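Local coordinates for trans-2-enoyl-CoA reductase [NADH] (Treponema denticola, PDB 4GGP), which catalyses the NADH-dependent reduction of trans-2-enoyl-CoA, such as crotonyl-CoA, to the saturated acyl-CoA in fatty acid synthesis, at residues 51-56 and 141-146; 305-310 and 344-349. All coordinates share one frame; numbering follows the deposited sequence.

Contact 1: residues 51-56 and 141-146; sequences KNVLVL and FDLIVY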
loop_
_atom_site.group_PDB
_atom_site.type_symbol
_atom_site.label_atom_id
_atom_site.label_comp_id
_atom_site.label_asym_id
_atom_site.label_seq_id
_atom_site.Cartn_x
_atom_site.Cartn_y
_atom_site.Cartn_z
ATOM N N LYS A 51 14.591 1.188 14.651
ATOM C CA LYS A 51 14.601 0.328 15.834
ATOM C C LYS A 51 13.195 -0.041 16.303
ATOM O O LYS A 51 12.907 -1.207 16.566
ATOM C CB LYS A 51 15.379 0.992 16.975
ATOM C CG LYS A 51 16.830 0.550 17.091
ATOM C CD LYS A 51 17.647 0.945 15.874
ATOM C CE LYS A 51 19.131 0.716 16.121
ATOM N NZ LYS A 51 19.968 1.267 15.024
ATOM N N ASN A 52 12.330 0.959 16.417
ATOM C CA ASN A 52 10.933 0.727 16.753
ATOM C C ASN A 52 10.040 1.374 15.718
ATOM O O ASN A 52 10.085 2.587 15.519
ATOM C CB ASN A 52 10.605 1.269 18.149
ATOM C CG ASN A 52 11.411 0.595 19.228
ATOM O OD1 ASN A 52 11.216 -0.586 19.511
ATOM N ND2 ASN A 52 12.330 1.336 19.833
ATOM N N VAL A 53 9.227 0.560 15.056
ATOM C CA VAL A 53 8.456 1.031 13.918
ATOM C C VAL A 53 6.952 0.862 14.119
ATOM O O VAL A 53 6.488 -0.186 14.559
ATOM C CB VAL A 53 8.897 0.303 12.623
ATOM C CG1 VAL A 53 8.026 0.722 11.446
ATOM C CG2 VAL A 53 10.365 0.585 12.345
ATOM N N LEU A 54 6.201 1.914 13.811
ATOM C CA LEU A 54 4.748 1.837 13.793
ATOM C C LEU A 54 4.257 1.869 12.350
ATOM O O LEU A 54 4.587 2.783 11.603
ATOM C CB LEU A 54 4.142 3.013 14.554
ATOM C CG LEU A 54 2.612 3.086 14.536
ATOM C CD1 LEU A 54 2.011 1.890 15.261
ATOM C CD2 LEU A 54 2.126 4.393 15.146
ATOM N N VAL A 55 3.462 0.877 11.964
ATOM C CA VAL A 55 2.907 0.829 10.614
ATOM C C VAL A 55 1.385 0.839 10.647
ATOM O O VAL A 55 0.761 -0.134 11.064
ATOM C CB VAL A 55 3.388 -0.420 9.836
ATOM C CG1 VAL A 55 2.755 -0.462 8.447
ATOM C CG2 VAL A 55 4.904 -0.431 9.717
ATOM N N LEU A 56 0.795 1.952 10.221
ATOM C CA LEU A 56 -0.652 2.071 10.112
ATOM C C LEU A 56 -1.115 1.536 8.760
ATOM O O LEU A 56 -0.813 2.125 7.721
ATOM C CB LEU A 56 -1.085 3.534 10.251
ATOM C CG LEU A 56 -0.850 4.276 11.573
ATOM C CD1 LEU A 56 -0.723 3.315 12.754
ATOM C CD2 LEU A 56 0.356 5.188 11.475
ATOM N N PHE A 141 8.929 5.650 19.080
ATOM C CA PHE A 141 9.006 5.299 17.654
ATOM C C PHE A 141 10.011 6.163 16.884
ATOM O O PHE A 141 10.063 7.378 17.073
ATOM C CB PHE A 141 7.627 5.407 16.986
ATOM C CG PHE A 141 6.606 4.443 17.528
ATOM C CD1 PHE A 141 6.747 3.079 17.327
ATOM C CD2 PHE A 141 5.499 4.903 18.221
ATOM C CE1 PHE A 141 5.809 2.186 17.826
ATOM C CE2 PHE A 141 4.550 4.016 18.718
ATOM C CZ PHE A 141 4.707 2.656 18.519
ATOM N N ASP A 142 10.789 5.538 16.001
ATOM C CA ASP A 142 11.724 6.279 15.147
ATOM C C ASP A 142 11.340 6.239 13.660
ATOM O O ASP A 142 11.891 6.982 12.840
ATOM C CB ASP A 142 13.158 5.789 15.350
ATOM C CG ASP A 142 13.303 4.303 15.126
ATOM O OD1 ASP A 142 13.241 3.536 16.113
ATOM O OD2 ASP A 142 13.472 3.901 13.957
ATOM N N LEU A 143 10.398 5.367 13.321
ATOM C CA LEU A 143 9.812 5.347 11.985
ATOM C C LEU A 143 8.319 5.039 12.082
ATOM O O LEU A 143 7.915 4.033 12.660
ATOM C CB LEU A 143 10.520 4.328 11.086
ATOM C CG LEU A 143 9.932 4.091 9.688
ATOM C CD1 LEU A 143 10.074 5.318 8.805
ATOM C CD2 LEU A 143 10.584 2.889 9.030
ATOM N N ILE A 144 7.506 5.927 11.527
ATOM C CA ILE A 144 6.068 5.726 11.481
ATOM C C ILE A 144 5.581 5.732 10.034
ATOM O O ILE A 144 5.692 6.736 9.333
ATOM C CB ILE A 144 5.343 6.823 12.274
ATOM C CG1 ILE A 144 5.826 6.818 13.728
ATOM C CG2 ILE A 144 3.836 6.633 12.193
ATOM C CD1 ILE A 144 5.195 7.880 14.567
ATOM N N VAL A 145 5.045 4.605 9.585
ATOM C CA VAL A 145 4.589 4.495 8.203
ATOM C C VAL A 145 3.075 4.511 8.117
ATOM O O VAL A 145 2.399 3.684 8.733
ATOM C CB VAL A 145 5.129 3.221 7.527
ATOM C CG1 VAL A 145 4.570 3.085 6.112
ATOM C CG2 VAL A 145 6.654 3.249 7.516
ATOM N N TYR A 146 2.556 5.470 7.357
ATOM C CA TYR A 146 1.122 5.620 7.165
ATOM C C TYR A 146 0.719 5.082 5.799
ATOM O O TYR A 146 0.991 5.703 4.775
ATOM C CB TYR A 146 0.708 7.088 7.290
ATOM C CG TYR A 146 -0.777 7.265 7.513
ATOM C CD1 TYR A 146 -1.299 7.369 8.799
ATOM C CD2 TYR A 146 -1.658 7.310 6.440
ATOM C CE1 TYR A 146 -2.659 7.523 9.005
ATOM C CE2 TYR A 146 -3.012 7.465 6.635
ATOM C CZ TYR A 146 -3.508 7.575 7.916
ATOM O OH TYR A 146 -4.863 7.723 8.093
HETATM O O HOH W 1 13.151 4.115 18.525
#

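Contact 2: residues 305-310 and 344-349; sequences KGNHEG and ELEEDV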
loop_
_atom_site.group_PDB
_atom_site.type_symbol
_atom_site.label_atom_id
_atom_site.label_comp_id
_atom_site.label_asym_id
_atom_site.label_seq_id
_atom_site.Cartn_x
_atom_site.Cartn_y
_atom_site.Cartn_z
ATOM N N LYS A 305 12.029 -4.634 -19.980
ATOM C CA LYS A 305 13.180 -3.793 -19.704
ATOM C C LYS A 305 14.017 -4.356 -18.554
ATOM O O LYS A 305 15.237 -4.214 -18.538
ATOM C CB LYS A 305 12.738 -2.363 -19.379
ATOM C CG LYS A 305 13.898 -1.424 -19.087
ATOM C CD LYS A 305 13.455 0.018 -18.870
ATOM C CE LYS A 305 14.656 0.887 -18.496
ATOM N NZ LYS A 305 14.346 2.342 -18.460
ATOM N N GLY A 306 13.353 -4.983 -17.588
ATOM C CA GLY A 306 14.040 -5.628 -16.480
ATOM C C GLY A 306 14.011 -4.873 -15.161
ATOM O O GLY A 306 14.807 -5.156 -14.265
ATOM N N ASN A 307 13.101 -3.912 -15.031
ATOM C CA ASN A 307 13.015 -3.136 -13.797
ATOM C C ASN A 307 11.616 -3.124 -13.185
ATOM O O ASN A 307 11.224 -2.147 -12.550
ATOM C CB ASN A 307 13.521 -1.701 -14.005
ATOM C CG ASN A 307 12.710 -0.931 -15.038
ATOM O OD1 ASN A 307 11.723 -1.430 -15.574
ATOM N ND2 ASN A 307 13.125 0.300 -15.313
ATOM N N HIS A 308 10.862 -4.199 -13.395
ATOM C CA HIS A 308 9.548 -4.342 -12.774
ATOM C C HIS A 308 9.690 -4.622 -11.279
ATOM O O HIS A 308 10.508 -5.449 -10.883
ATOM C CB HIS A 308 8.769 -5.483 -13.422
ATOM C CG HIS A 308 7.490 -5.810 -12.715
ATOM N ND1 HIS A 308 6.404 -4.962 -12.713
ATOM C CD2 HIS A 308 7.131 -6.882 -11.967
ATOM C CE1 HIS A 308 5.426 -5.503 -12.007
ATOM N NE2 HIS A 308 5.842 -6.668 -11.543
ATOM N N GLU A 309 8.891 -3.941 -10.460
ATOM C CA GLU A 309 8.899 -4.147 -9.014
ATOM C C GLU A 309 7.492 -4.439 -8.480
ATOM O O GLU A 309 6.514 -3.869 -8.952
ATOM C CB GLU A 309 9.441 -2.908 -8.289
ATOM C CG GLU A 309 10.932 -2.613 -8.464
ATOM C CD GLU A 309 11.349 -1.349 -7.715
ATOM O OE1 GLU A 309 10.716 -0.290 -7.938
ATOM O OE2 GLU A 309 12.299 -1.417 -6.893
ATOM N N GLY A 310 7.407 -5.330 -7.496
ATOM C CA GLY A 310 6.196 -5.507 -6.712
ATOM C C GLY A 310 6.342 -4.722 -5.416
ATOM O O GLY A 310 7.245 -3.895 -5.289
ATOM N N GLU A 344 9.260 3.921 -12.956
ATOM C CA GLU A 344 7.999 3.910 -13.698
ATOM C C GLU A 344 7.886 5.106 -14.634
ATOM O O GLU A 344 7.499 4.963 -15.793
ATOM C CB GLU A 344 6.796 3.892 -12.747
ATOM C CG GLU A 344 5.444 4.101 -13.452
ATOM C CD GLU A 344 4.263 4.059 -12.493
ATOM O OE1 GLU A 344 4.459 3.642 -11.335
ATOM O OE2 GLU A 344 3.138 4.444 -12.891
ATOM N N LEU A 345 8.237 6.283 -14.129
ATOM C CA LEU A 345 8.041 7.517 -14.880
ATOM C C LEU A 345 9.196 7.865 -15.814
ATOM O O LEU A 345 9.250 8.974 -16.342
ATOM C CB LEU A 345 7.749 8.680 -13.927
ATOM C CG LEU A 345 6.419 8.555 -13.180
ATOM C CD1 LEU A 345 6.175 9.768 -12.294
ATOM C CD2 LEU A 345 5.264 8.351 -14.164
ATOM N N GLU A 346 10.114 6.923 -16.016
ATOM C CA GLU A 346 11.184 7.112 -16.993
ATOM C C GLU A 346 10.575 7.385 -18.361
ATOM O O GLU A 346 9.547 6.805 -18.721
ATOM C CB GLU A 346 12.094 5.885 -17.065
ATOM C CG GLU A 346 13.079 5.763 -15.914
ATOM C CD GLU A 346 13.664 4.368 -15.797
ATOM O OE1 GLU A 346 13.182 3.458 -16.506
ATOM O OE2 GLU A 346 14.602 4.180 -14.991
ATOM N N GLU A 347 11.217 8.271 -19.113
ATOM C CA GLU A 347 10.707 8.722 -20.406
ATOM C C GLU A 347 10.495 7.575 -21.393
ATOM O O GLU A 347 9.445 7.484 -22.033
ATOM C CB GLU A 347 11.650 9.769 -21.000
ATOM C CG GLU A 347 11.091 10.525 -22.192
ATOM C CD GLU A 347 12.028 11.624 -22.667
ATOM O OE1 GLU A 347 13.030 11.893 -21.968
ATOM O OE2 GLU A 347 11.767 12.215 -23.736
ATOM N N ASP A 348 11.488 6.701 -21.518
ATOM C CA ASP A 348 11.391 5.583 -22.451
ATOM C C ASP A 348 10.277 4.613 -22.060
ATOM O O ASP A 348 9.589 4.067 -22.926
ATOM C CB ASP A 348 12.729 4.844 -22.573
ATOM C CG ASP A 348 13.167 4.211 -21.267
ATOM O OD1 ASP A 348 12.901 4.813 -20.206
ATOM O OD2 ASP A 348 13.768 3.115 -21.301
ATOM N N VAL A 349 10.101 4.403 -20.759
ATOM C CA VAL A 349 9.034 3.537 -20.268
ATOM C C VAL A 349 7.648 4.098 -20.588
ATOM O O VAL A 349 6.782 3.379 -21.088
ATOM C CB VAL A 349 9.159 3.281 -18.738
ATOM C CG1 VAL A 349 7.871 2.695 -18.179
ATOM C CG2 VAL A 349 10.336 2.362 -18.453
HETATM O O HOH W 2 15.558 1.356 -14.508
#

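Contact 1: residues 51-56 and 141-146
The F141 ring carries L54 on one face and the carbonyl oxygen of N52 at its edge, in the ring plane. L54 CB sits 3.8 Å from the centroid of the F141 ring, a CH-pi contact over the face. With CG beside the backbone N (chi1 -64°), F141 swings its ring toward 51-56. The Y146 ring is met obliquely by L56, with CD2 3.8 Å from Y146 CD1. Beyond the pair, Y146 also meets the ring of W210, and its OH is hydrogen-bonded to D209.

These are neighbouring parallel strands of a Rossmann-type sheet, strands 1 and 4 of the order 3-2-1-4-5-6-7, side by side in its middle. Three backbone bonds join the strands from L54 on: L54 N to L143 O, V145 N to L54 O (2.8 Å) and L56 N to V145 O (2.8 Å). L54, L56, I144 and Y146 face helix 208-219. L56 CD2 also lies 3.8 Å from I144 CG2. On the other face, V53 and L143 run side by side, with V53 CG2 4.0 Å from L143 CB. The strands end next to NAD(+)-binding residues: G57 and C58 follow the first, L148 and A149 come soon after the second.

At the opposite end the chain turns a corner at D142. D142 N to N52 O is the fourth backbone bond, and the carboxylate reaches back to two backbone N-H groups. D142 OD2 takes K51 N at 3.0 Å. D142 OD1 takes N52 N at 2.8 Å in an almost straight bond (176°), both oxygens being met on the syn side. A water bridges D142 OD1 to N52 ND2.

Contact 2: residues 305-310 and 344-349
K305 NZ makes salt bridges to two carboxylates, E346 and D348, in a network between helix ends. K305 closes helix 291-305, and E346 is the N-cap residue of helix 347-359. The shorter bond runs from K305 NZ to E346 OE1, at 2.5 Å. The ammonium group approaches that oxygen from above the carboxylate plane, about 50° out of it. The second bond, K305 NZ to D348 OD2, is 3.0 Å long and uses the syn lone pair. A weak bond from K305 NZ to D348 OD1, at 3.4 Å, makes the grip on D348 lopsided.

K305 spans the gap as a fully extended chain, with CG anti to the backbone N (chi1 -180°). D348 comes from the opposite direction, while E346 slants across the lysine. The two acids lie at the start of their helix, where the helix dipole and the lysine charge would both be expected to favour the ionised form.

N307 is the next side chain outward. Its ND2 lies 3.4 Å from E346 OE1. A water also joins N307 to E346, accepting from ND2 at 2.8 Å and donating to OE2 at 3.0 Å. E346 therefore meets the lysine with one oxygen and the water with the other. Between K305 and N307, the chain leaves helix 291-305 at G306. Its positive phi (103°) suits glycine, since a CB there would jam against the K305 carbonyl oxygen.

This is a surface contact. Its buried side is V349, which also packs on L298 of helix 291-305. Close by in the sequence, E344 turns away from 305-310 and bonds the hydroxyl of the substrate-binding Y234. Apolar packing across the pair is thin: V349 CG2 touches the lysine chain at K305 CD, 3.9 Å away.

How the contacts relate
Following the chain from the N terminus, strand 52-56 comes first. The next 84 residues carry strands 77-82 and 114-118 with their helices, which form one side of the parallel sheet, out to its edge at 114-118. Contact 1 closes this excursion when strand 141-146 settles beside 52-56. The chain then adds strands 227-233 and 270-276 on the far side of 141-146 and runs through helix 291-305. Contact 2 opens there. Its loop of 33 residues holds helix 311-323 and the edge strand 338-339. The two loops follow in series. Contact 1 ties the sheet's middle; contact 2 ties the C-terminal end of helix 291-305 to the start of helix 347-359. Their centres are 29 Å apart.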